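Local coordinates for protein putative NADPH:quinone reductase (Bacillus thuringiensis, PDB 3GMS) that probably catalyses the NADPH-dependent reduction of quinones, as an enzyme of the medium-chain dehydrogenase/reductase type, at residues 43-48 with 324-329; 69-74 with 120-125; 6-11 with 305-310. All coordinates share one frame; numbering follows the deposited sequence. Where two conformers were deposited one is given.

Contact 1 (43-48 with 324-329)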
loop_
_atom_site.group_PDB
_atom_site.type_symbol
_atom_site.label_atom_id
_atom_site.label_comp_id
_atom_site.label_asym_id
_atom_site.label_seq_id
_atom_site.Cartn_x
_atom_site.Cartn_y
_atom_site.Cartn_z
ATOM N N PRO A 43 8.714 1.139 6.200
ATOM C CA PRO A 43 7.625 0.547 6.964
ATOM C C PRO A 43 7.689 -0.969 6.782
ATOM O O PRO A 43 8.282 -1.473 5.816
ATOM C CB PRO A 43 6.385 1.118 6.261
ATOM C CG PRO A 43 6.778 1.060 4.765
ATOM C CD PRO A 43 8.284 1.527 4.837
ATOM N N ILE A 44 7.086 -1.695 7.718
ATOM C CA ILE A 44 6.764 -3.088 7.498
ATOM C C ILE A 44 5.293 -3.143 7.108
ATOM O O ILE A 44 4.395 -3.043 7.950
ATOM C CB ILE A 44 7.055 -3.952 8.737
ATOM C CG1 ILE A 44 8.581 -3.909 9.002
ATOM C CG2 ILE A 44 6.547 -5.417 8.486
ATOM C CD1 ILE A 44 9.039 -4.608 10.312
ATOM N N ASN A 45 5.031 -3.241 5.817
ATOM C CA ASN A 45 3.648 -3.366 5.385
ATOM C C ASN A 45 3.231 -4.842 5.364
ATOM O O ASN A 45 4.007 -5.685 4.954
ATOM C CB ASN A 45 3.464 -2.798 3.966
ATOM C CG ASN A 45 3.769 -1.276 3.866
ATOM O OD1 ASN A 45 3.470 -0.516 4.777
ATOM N ND2 ASN A 45 4.321 -0.848 2.727
ATOM N N PRO A 46 1.973 -5.156 5.758
ATOM C CA PRO A 46 1.469 -6.515 5.499
ATOM C C PRO A 46 1.744 -7.013 4.072
ATOM O O PRO A 46 2.041 -8.208 3.877
ATOM C CB PRO A 46 -0.047 -6.397 5.816
ATOM C CG PRO A 46 -0.105 -5.379 6.917
ATOM C CD PRO A 46 0.945 -4.312 6.384
ATOM N N SER A 47 1.721 -6.132 3.072
ATOM C CA SER A 47 2.013 -6.538 1.699
ATOM C C SER A 47 3.498 -6.852 1.419
ATOM O O SER A 47 3.830 -7.513 0.419
ATOM C CB SER A 47 1.523 -5.463 0.690
ATOM O OG SER A 47 2.131 -4.220 0.993
ATOM N N ASP A 48 4.388 -6.420 2.302
ATOM C CA ASP A 48 5.809 -6.813 2.205
ATOM C C ASP A 48 5.962 -8.278 2.647
ATOM O O ASP A 48 6.933 -8.940 2.278
ATOM C CB ASP A 48 6.711 -6.004 3.137
ATOM C CG ASP A 48 6.801 -4.556 2.767
ATOM O OD1 ASP A 48 6.964 -4.276 1.564
ATOM O OD2 ASP A 48 6.784 -3.701 3.685
ATOM N N LYS A 324 -2.667 0.294 17.228
ATOM C CA LYS A 324 -2.765 1.044 15.965
ATOM C C LYS A 324 -1.414 1.630 15.565
ATOM O O LYS A 324 -0.587 1.955 16.432
ATOM C CB LYS A 324 -3.826 2.160 16.049
ATOM N N GLY A 325 -1.208 1.770 14.258
ATOM C CA GLY A 325 -0.016 2.433 13.744
ATOM C C GLY A 325 0.942 1.539 12.996
ATOM O O GLY A 325 0.859 0.317 13.060
ATOM N N LYS A 326 1.884 2.179 12.309
ATOM C CA LYS A 326 2.858 1.517 11.473
ATOM C C LYS A 326 4.174 1.166 12.207
ATOM O O LYS A 326 4.694 1.989 12.940
ATOM C CB LYS A 326 3.155 2.474 10.315
ATOM C CG LYS A 326 3.852 1.826 9.155
ATOM C CD LYS A 326 2.947 0.817 8.423
ATOM C CE LYS A 326 2.006 1.480 7.456
ATOM N NZ LYS A 326 1.364 0.448 6.612
ATOM N N VAL A 327 4.689 -0.059 12.017
ATOM C CA VAL A 327 5.962 -0.447 12.560
ATOM C C VAL A 327 7.032 -0.164 11.502
ATOM O O VAL A 327 6.799 -0.400 10.326
ATOM C CB VAL A 327 5.963 -1.953 12.885
ATOM C CG1 VAL A 327 7.345 -2.384 13.457
ATOM C CG2 VAL A 327 4.822 -2.261 13.894
ATOM N N PHE A 328 8.170 0.366 11.898
ATOM C CA PHE A 328 9.242 0.677 10.941
ATOM C C PHE A 328 10.559 0.045 11.272
ATOM O O PHE A 328 10.878 -0.177 12.461
ATOM C CB PHE A 328 9.474 2.208 10.901
ATOM C CG PHE A 328 8.286 3.003 10.443
ATOM C CD1 PHE A 328 8.173 3.408 9.100
ATOM C CD2 PHE A 328 7.296 3.399 11.343
ATOM C CE1 PHE A 328 7.078 4.152 8.688
ATOM C CE2 PHE A 328 6.163 4.132 10.918
ATOM C CZ PHE A 328 6.069 4.519 9.589
ATOM N N LEU A 329 11.362 -0.150 10.214
ATOM C CA LEU A 329 12.753 -0.592 10.318
ATOM C C LEU A 329 13.625 0.583 10.049
ATOM O O LEU A 329 13.525 1.196 8.981
ATOM C CB LEU A 329 13.056 -1.674 9.275
ATOM C CG LEU A 329 12.335 -3.016 9.496
ATOM C CD1 LEU A 329 12.385 -3.924 8.263
ATOM C CD2 LEU A 329 12.772 -3.781 10.819
HETATM O O HOH W 1 3.295 -2.007 10.385
#

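Contact 2 (69-74 with 120-125)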
loop_
_atom_site.group_PDB
_atom_site.type_symbol
_atom_site.label_atom_id
_atom_site.label_comp_id
_atom_site.label_asym_id
_atom_site.label_seq_id
_atom_site.Cartn_x
_atom_site.Cartn_y
_atom_site.Cartn_z
ATOM N N GLU A 69 9.004 -0.333 -0.030
ATOM C CA GLU A 69 9.112 1.126 0.099
ATOM C C GLU A 69 10.010 1.613 1.247
ATOM O O GLU A 69 10.529 0.816 2.042
ATOM C CB GLU A 69 7.732 1.800 0.094
ATOM C CG GLU A 69 6.938 1.615 1.328
ATOM C CD GLU A 69 5.617 2.399 1.308
ATOM O OE1 GLU A 69 4.628 1.788 1.685
ATOM O OE2 GLU A 69 5.565 3.614 0.967
ATOM N N GLY A 70 10.181 2.920 1.315
ATOM C CA GLY A 70 11.025 3.564 2.329
ATOM C C GLY A 70 11.760 4.760 1.742
ATOM O O GLY A 70 11.688 5.018 0.530
ATOM N N VAL A 71 12.494 5.461 2.601
ATOM C CA VAL A 71 13.153 6.694 2.210
ATOM C C VAL A 71 14.631 6.583 2.590
ATOM O O VAL A 71 14.972 5.915 3.570
ATOM C CB VAL A 71 12.501 7.877 2.941
ATOM C CG1 VAL A 71 12.695 7.749 4.455
ATOM C CG2 VAL A 71 13.043 9.220 2.437
ATOM N N GLY A 72 15.498 7.234 1.816
ATOM C CA GLY A 72 16.935 7.253 2.140
ATOM C C GLY A 72 17.615 8.431 1.463
ATOM O O GLY A 72 16.942 9.288 0.869
ATOM N N ILE A 73 18.949 8.456 1.568
ATOM C CA ILE A 73 19.789 9.545 1.023
ATOM C C ILE A 73 20.649 9.005 -0.101
ATOM O O ILE A 73 21.313 7.996 0.075
ATOM C CB ILE A 73 20.752 10.098 2.117
ATOM C CG1 ILE A 73 19.970 10.613 3.307
ATOM C CG2 ILE A 73 21.716 11.173 1.515
ATOM C CD1 ILE A 73 19.053 11.733 2.932
ATOM N N VAL A 74 20.637 9.680 -1.252
ATOM C CA VAL A 74 21.444 9.260 -2.371
ATOM C C VAL A 74 22.894 9.474 -1.997
ATOM O O VAL A 74 23.252 10.583 -1.582
ATOM C CB VAL A 74 21.154 10.105 -3.630
ATOM C CG1 VAL A 74 22.053 9.701 -4.810
ATOM C CG2 VAL A 74 19.690 10.035 -4.034
ATOM N N PHE A 120 9.264 9.510 8.297
ATOM C CA PHE A 120 8.255 8.472 8.544
ATOM C C PHE A 120 7.002 8.629 7.686
ATOM O O PHE A 120 6.407 7.658 7.200
ATOM C CB PHE A 120 7.934 8.382 10.036
ATOM C CG PHE A 120 9.087 7.888 10.833
ATOM C CD1 PHE A 120 9.220 6.519 11.117
ATOM C CD2 PHE A 120 10.077 8.795 11.275
ATOM C CE1 PHE A 120 10.331 6.043 11.859
ATOM C CE2 PHE A 120 11.173 8.340 12.030
ATOM C CZ PHE A 120 11.303 6.950 12.327
ATOM N N THR A 121 6.669 9.882 7.403
ATOM C CA THR A 121 5.624 10.174 6.434
ATOM C C THR A 121 6.102 9.752 5.049
ATOM O O THR A 121 5.378 9.073 4.315
ATOM C CB THR A 121 5.272 11.685 6.509
ATOM O OG1 THR A 121 4.769 11.948 7.817
ATOM C CG2 THR A 121 4.198 12.034 5.462
ATOM N N ALA A 122 7.324 10.167 4.660
ATOM C CA ALA A 122 7.853 9.801 3.359
ATOM C C ALA A 122 7.917 8.286 3.140
ATOM O O ALA A 122 7.620 7.769 2.049
ATOM C CB ALA A 122 9.275 10.418 3.174
ATOM N N ALA A 123 8.255 7.578 4.201
ATOM C CA ALA A 123 8.406 6.140 4.122
ATOM C C ALA A 123 7.073 5.406 3.843
ATOM O O ALA A 123 7.058 4.169 3.667
ATOM C CB ALA A 123 9.056 5.635 5.434
ATOM N N GLN A 124 5.958 6.142 3.889
ATOM C CA GLN A 124 4.619 5.577 3.696
ATOM C C GLN A 124 3.942 6.079 2.433
ATOM O O GLN A 124 2.740 5.790 2.188
ATOM C CB GLN A 124 3.727 5.872 4.914
ATOM C CG GLN A 124 4.172 5.238 6.222
ATOM C CD GLN A 124 3.242 5.685 7.327
ATOM O OE1 GLN A 124 2.128 5.195 7.426
ATOM N NE2 GLN A 124 3.651 6.689 8.081
ATOM N N MET A 125 4.719 6.772 1.581
ATOM C CA MET A 125 4.149 7.506 0.445
ATOM C C MET A 125 3.701 6.641 -0.752
ATOM O O MET A 125 2.886 7.085 -1.556
ATOM C CB MET A 125 5.151 8.570 -0.044
ATOM C CG MET A 125 4.637 9.616 -1.105
ATOM S SD MET A 125 3.541 10.905 -0.397
ATOM C CE MET A 125 4.643 11.650 0.749
HETATM O O HOH W 2 2.315 3.052 1.776
HETATM O O HOH W 3 8.001 5.122 0.660
#

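Contact 3 (6-11 with 305-310)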
loop_
_atom_site.group_PDB
_atom_site.type_symbol
_atom_site.label_atom_id
_atom_site.label_comp_id
_atom_site.label_asym_id
_atom_site.label_seq_id
_atom_site.Cartn_x
_atom_site.Cartn_y
_atom_site.Cartn_z
ATOM N N LYS A 6 24.646 -4.220 4.932
ATOM C CA LYS A 6 23.820 -5.178 5.625
ATOM C C LYS A 6 22.526 -5.368 4.821
ATOM O O LYS A 6 22.082 -4.443 4.127
ATOM C CB LYS A 6 23.487 -4.640 7.014
ATOM C CG LYS A 6 22.825 -5.666 7.919
ATOM C CD LYS A 6 22.459 -5.053 9.278
ATOM C CE LYS A 6 23.678 -4.433 9.973
ATOM N NZ LYS A 6 23.477 -4.489 11.446
ATOM N N LEU A 7 21.908 -6.533 4.948
ATOM C CA LEU A 7 20.649 -6.797 4.223
ATOM C C LEU A 7 19.859 -7.844 4.939
ATOM O O LEU A 7 20.441 -8.692 5.610
ATOM C CB LEU A 7 20.903 -7.302 2.808
ATOM C CG LEU A 7 21.536 -8.683 2.593
ATOM C CD1 LEU A 7 20.993 -9.384 1.333
ATOM C CD2 LEU A 7 23.029 -8.507 2.461
ATOM N N ILE A 8 18.534 -7.784 4.797
ATOM C CA ILE A 8 17.671 -8.874 5.237
ATOM C C ILE A 8 17.306 -9.687 3.994
ATOM O O ILE A 8 16.889 -9.118 2.985
ATOM C CB ILE A 8 16.356 -8.345 5.892
ATOM C CG1 ILE A 8 16.659 -7.376 7.042
ATOM C CG2 ILE A 8 15.495 -9.499 6.340
ATOM C CD1 ILE A 8 17.605 -7.929 8.102
ATOM N N GLN A 9 17.453 -11.011 4.074
ATOM C CA GLN A 9 17.248 -11.916 2.959
ATOM C C GLN A 9 16.521 -13.169 3.450
ATOM O O GLN A 9 16.650 -13.515 4.633
ATOM C CB GLN A 9 18.645 -12.316 2.439
ATOM C CG GLN A 9 18.658 -13.057 1.190
ATOM C CD GLN A 9 19.847 -12.691 0.315
ATOM O OE1 GLN A 9 19.677 -12.057 -0.714
ATOM N NE2 GLN A 9 21.045 -13.113 0.705
ATOM N N PHE A 10 15.744 -13.808 2.575
ATOM C CA PHE A 10 15.248 -15.170 2.801
ATOM C C PHE A 10 15.622 -16.024 1.612
ATOM O O PHE A 10 15.573 -15.570 0.471
ATOM C CB PHE A 10 13.734 -15.254 3.050
ATOM C CG PHE A 10 12.881 -14.582 1.983
ATOM C CD1 PHE A 10 12.182 -15.342 1.061
ATOM C CD2 PHE A 10 12.752 -13.187 1.950
ATOM C CE1 PHE A 10 11.389 -14.731 0.076
ATOM C CE2 PHE A 10 11.970 -12.563 0.971
ATOM C CZ PHE A 10 11.276 -13.331 0.047
ATOM N N HIS A 11 15.992 -17.261 1.906
ATOM C CA HIS A 11 16.480 -18.202 0.881
ATOM C C HIS A 11 15.414 -19.230 0.533
ATOM O O HIS A 11 15.526 -19.898 -0.485
ATOM C CB HIS A 11 17.760 -18.891 1.355
ATOM C CG HIS A 11 18.891 -17.950 1.600
ATOM N ND1 HIS A 11 19.921 -17.768 0.702
ATOM C CD2 HIS A 11 19.156 -17.136 2.647
ATOM C CE1 HIS A 11 20.762 -16.870 1.179
ATOM N NE2 HIS A 11 20.327 -16.478 2.364
ATOM N N TYR A 305 12.382 -0.266 14.945
ATOM C CA TYR A 305 13.343 -1.331 15.197
ATOM C C TYR A 305 14.475 -1.150 14.237
ATOM O O TYR A 305 14.263 -0.761 13.062
ATOM C CB TYR A 305 12.705 -2.697 14.909
ATOM C CG TYR A 305 11.657 -3.061 15.930
ATOM C CD1 TYR A 305 12.019 -3.808 17.046
ATOM C CD2 TYR A 305 10.320 -2.656 15.795
ATOM C CE1 TYR A 305 11.083 -4.155 17.997
ATOM C CE2 TYR A 305 9.361 -2.983 16.783
ATOM C CZ TYR A 305 9.783 -3.757 17.868
ATOM O OH TYR A 305 8.916 -4.148 18.875
ATOM N N GLU A 306 15.672 -1.462 14.698
ATOM C CA GLU A 306 16.806 -1.501 13.807
ATOM C C GLU A 306 16.680 -2.698 12.870
ATOM O O GLU A 306 16.113 -3.744 13.228
ATOM C CB GLU A 306 18.095 -1.565 14.620
ATOM C CG GLU A 306 18.239 -0.358 15.533
ATOM C CD GLU A 306 18.726 0.848 14.776
ATOM O OE1 GLU A 306 19.470 0.663 13.784
ATOM O OE2 GLU A 306 18.381 1.974 15.179
ATOM N N LEU A 307 17.226 -2.543 11.672
ATOM C CA LEU A 307 17.213 -3.609 10.676
ATOM C C LEU A 307 17.547 -5.015 11.267
ATOM O O LEU A 307 16.818 -5.968 10.985
ATOM C CB LEU A 307 18.119 -3.200 9.505
ATOM C CG LEU A 307 17.923 -3.820 8.127
ATOM C CD1 LEU A 307 16.535 -3.574 7.562
ATOM C CD2 LEU A 307 19.035 -3.277 7.234
ATOM N N ALA A 308 18.558 -5.118 12.158
ATOM C CA ALA A 308 18.943 -6.403 12.776
ATOM C C ALA A 308 17.839 -7.072 13.568
ATOM O O ALA A 308 17.846 -8.299 13.731
ATOM C CB ALA A 308 20.194 -6.272 13.669
ATOM N N ASP A 309 16.901 -6.268 14.060
ATOM C CA ASP A 309 15.813 -6.756 14.882
ATOM C C ASP A 309 14.543 -7.003 14.088
ATOM O O ASP A 309 13.437 -6.937 14.620
ATOM C CB ASP A 309 15.527 -5.743 15.990
ATOM C CG ASP A 309 16.617 -5.697 17.011
ATOM O OD1 ASP A 309 16.947 -6.778 17.535
ATOM O OD2 ASP A 309 17.160 -4.589 17.271
ATOM N N VAL A 310 14.688 -7.306 12.804
ATOM C CA VAL A 310 13.506 -7.510 11.939
ATOM C C VAL A 310 12.569 -8.596 12.437
ATOM O O VAL A 310 11.335 -8.450 12.406
ATOM C CB VAL A 310 13.956 -7.772 10.462
ATOM C CG1 VAL A 310 14.802 -9.059 10.391
ATOM C CG2 VAL A 310 12.748 -7.843 9.513
HETATM O O HOH W 4 20.733 -3.110 12.357
#

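Contact 1 (43-48 with 324-329)
Lys326 reaches across to Pro43 and Asn45. Its CG lies anti to the backbone N (chi1 -164°) and packs 3.9 Å from Pro43 CB; the chain bends at chi2 and chi3 and turns CD and CE back toward Asn45, where NZ donates to Asn45 OD1 at 3.0 Å, tilted from the carbonyl plane, as the two side chains cross obliquely. Asn45 is held at its other amide atom too, ND2 bonding to Glu69 OE1, which fixes the way round of the amide. Val327 carries the backbone part. Its O accepts a nearly straight bond from Ile44 N (2.9 Å, 168° at the hydrogen) and is also approached by the CA of Pro43. A water bridges the same pair, accepting from Val327 N and donating to Ile44 O. Phe328 pairs with Pro43 in an antiparallel non-hydrogen-bonded bridge, CA to CA 4.3 Å; the side chains diverge, yet the ring reaches back obliquely, its CD1 3.6 Å from Pro43 CA. Leu329 ends the contact by meeting Ile44: CD1 of Ile44 comes to 3.8 Å from Leu329 CG, with both leucine methyls close by. Beyond the bridge the first segment leaves the sheet, and Asp48 OD2 accepts from Asn45 N in the turn leading into helix 46-49. Strand 326-330 lies between strand 34-43, antiparallel to it, and strand 301-306, parallel to it, while helix 310-318 covers Ile44 and Val327 and helix 127-139 meets Asn45 and Lys326.

Contact 2 (69-74 with 120-125)
Val71 and Gly70 pack against Ala122 and Ala123, the close apolar part of the contact. Val71 CG2, anti to the backbone N, rests 4.0 Å from the methyl of Ala122, and its CG1 lies 4.3 Å from Ala123 CB. The backbones come near each other here, Gly70 CA standing 4.1 Å from Ala123 CA. Gly70 has backbone angles (phi 143°, psi 176°) at which a CB would jam against Glu69 O. Ala122 opens a type I turn to Met125, Met125 N bonding to Ala122 O. Strand 71-77 belongs to the sheet of the GroES-like domain, the N-terminal fold shared by medium-chain dehydrogenases, and the turn leads on to helix 127-139. Glu69 makes the polar, water-lined part, buried though it is. Its CG sits between the backbone N and the carbonyl carbon (chi1 73°), and the extended chain beyond puts the carboxylate over the turn. No direct hydrogen bond joins the segments here: OE2 is 3.1 Å from Ala123 O, two acceptors side by side, a repulsion probably eased by donors nearby. OE2 takes a bond from Tyr126 N and another from a water, 2.9 Å away, that also donates to Ala122 O and accepts from Gly70 N. A second water stands between Gln124 O and OE1, the partner of Asn45. The Gln124 side chain leaves the contact; its NE2 donates to Phe120 O at 3.1 Å, from above that carbonyl plane, and also to Met299 O.

Contact 3 (6-11 with 305-310)
Ile8 lays its CG1 branch over the isobutyl group of Leu307, CG1 to CD1 3.8 Å, the two side chains sliding past each other in opposite directions. A chi1 of -55° sets CG1 beside the backbone N; chi2, -54°, then brings CD1 to 3.6 Å from Leu307 O and 3.8 Å from CG1 of Val310. The CG2 methyl of Ile8 approaches the same valine methyl, so Val310 meets both branches. Leu307 holds CG anti to its backbone N (chi1 -157°), which points its branch at Ile8. No hydrogen bond joins the segments directly, and the backbones stay well apart, Ile8 CA to Leu307 CA being 7.6 Å. Toward the solvent the contact thins out: the Lys6 chain runs past Leu307, CD to CD2 4.4 Å, and its NZ stops 4.3 Å from the CB of exposed Ala308. There a water accepts from Lys6 NZ at 3.2 Å and from Ala308 N at 3.0 Å. Asp309 N bonds to Glu306 O across the turn, and Asp309 occupies the N-cap position of helix 310-318, though its side chain makes no capping bond. In the medium-chain dehydrogenase fold the C-terminal end of the chain returns to the N-terminal catalytic domain; here it does so as strand 301-306 and helix 310-318, and strand 4-10, from the antiparallel two-stranded sheet of 4-10 and 20-26, covers the turn between them.

Overall arrangement
Contacts 1 and 2 are direct neighbours, their centres about 12 Å apart: the hydrogen bond from Asn45 ND2 to Glu69 OE1 measures 2.9 Å, Pro43 CG packs on Glu69 CG, and Phe328 CZ lies 3.6 Å from Gln124 NE2. Contact 3 joins contact 1 through the sheet, where Phe328 O pairs with Tyr305 N at 2.9 Å and Leu329 CD2 touches Val310; these centres lie about 14 Å apart. Contacts 2 and 3 do not touch, their nearest atoms about 7 Å apart. All three reach one mixed sheet, in which C-terminal strands 301-306 and 326-330 complete the GroES-like domain, apart from the six-stranded parallel sheet of the Rossmann-type domain, the probable cofactor-binding half.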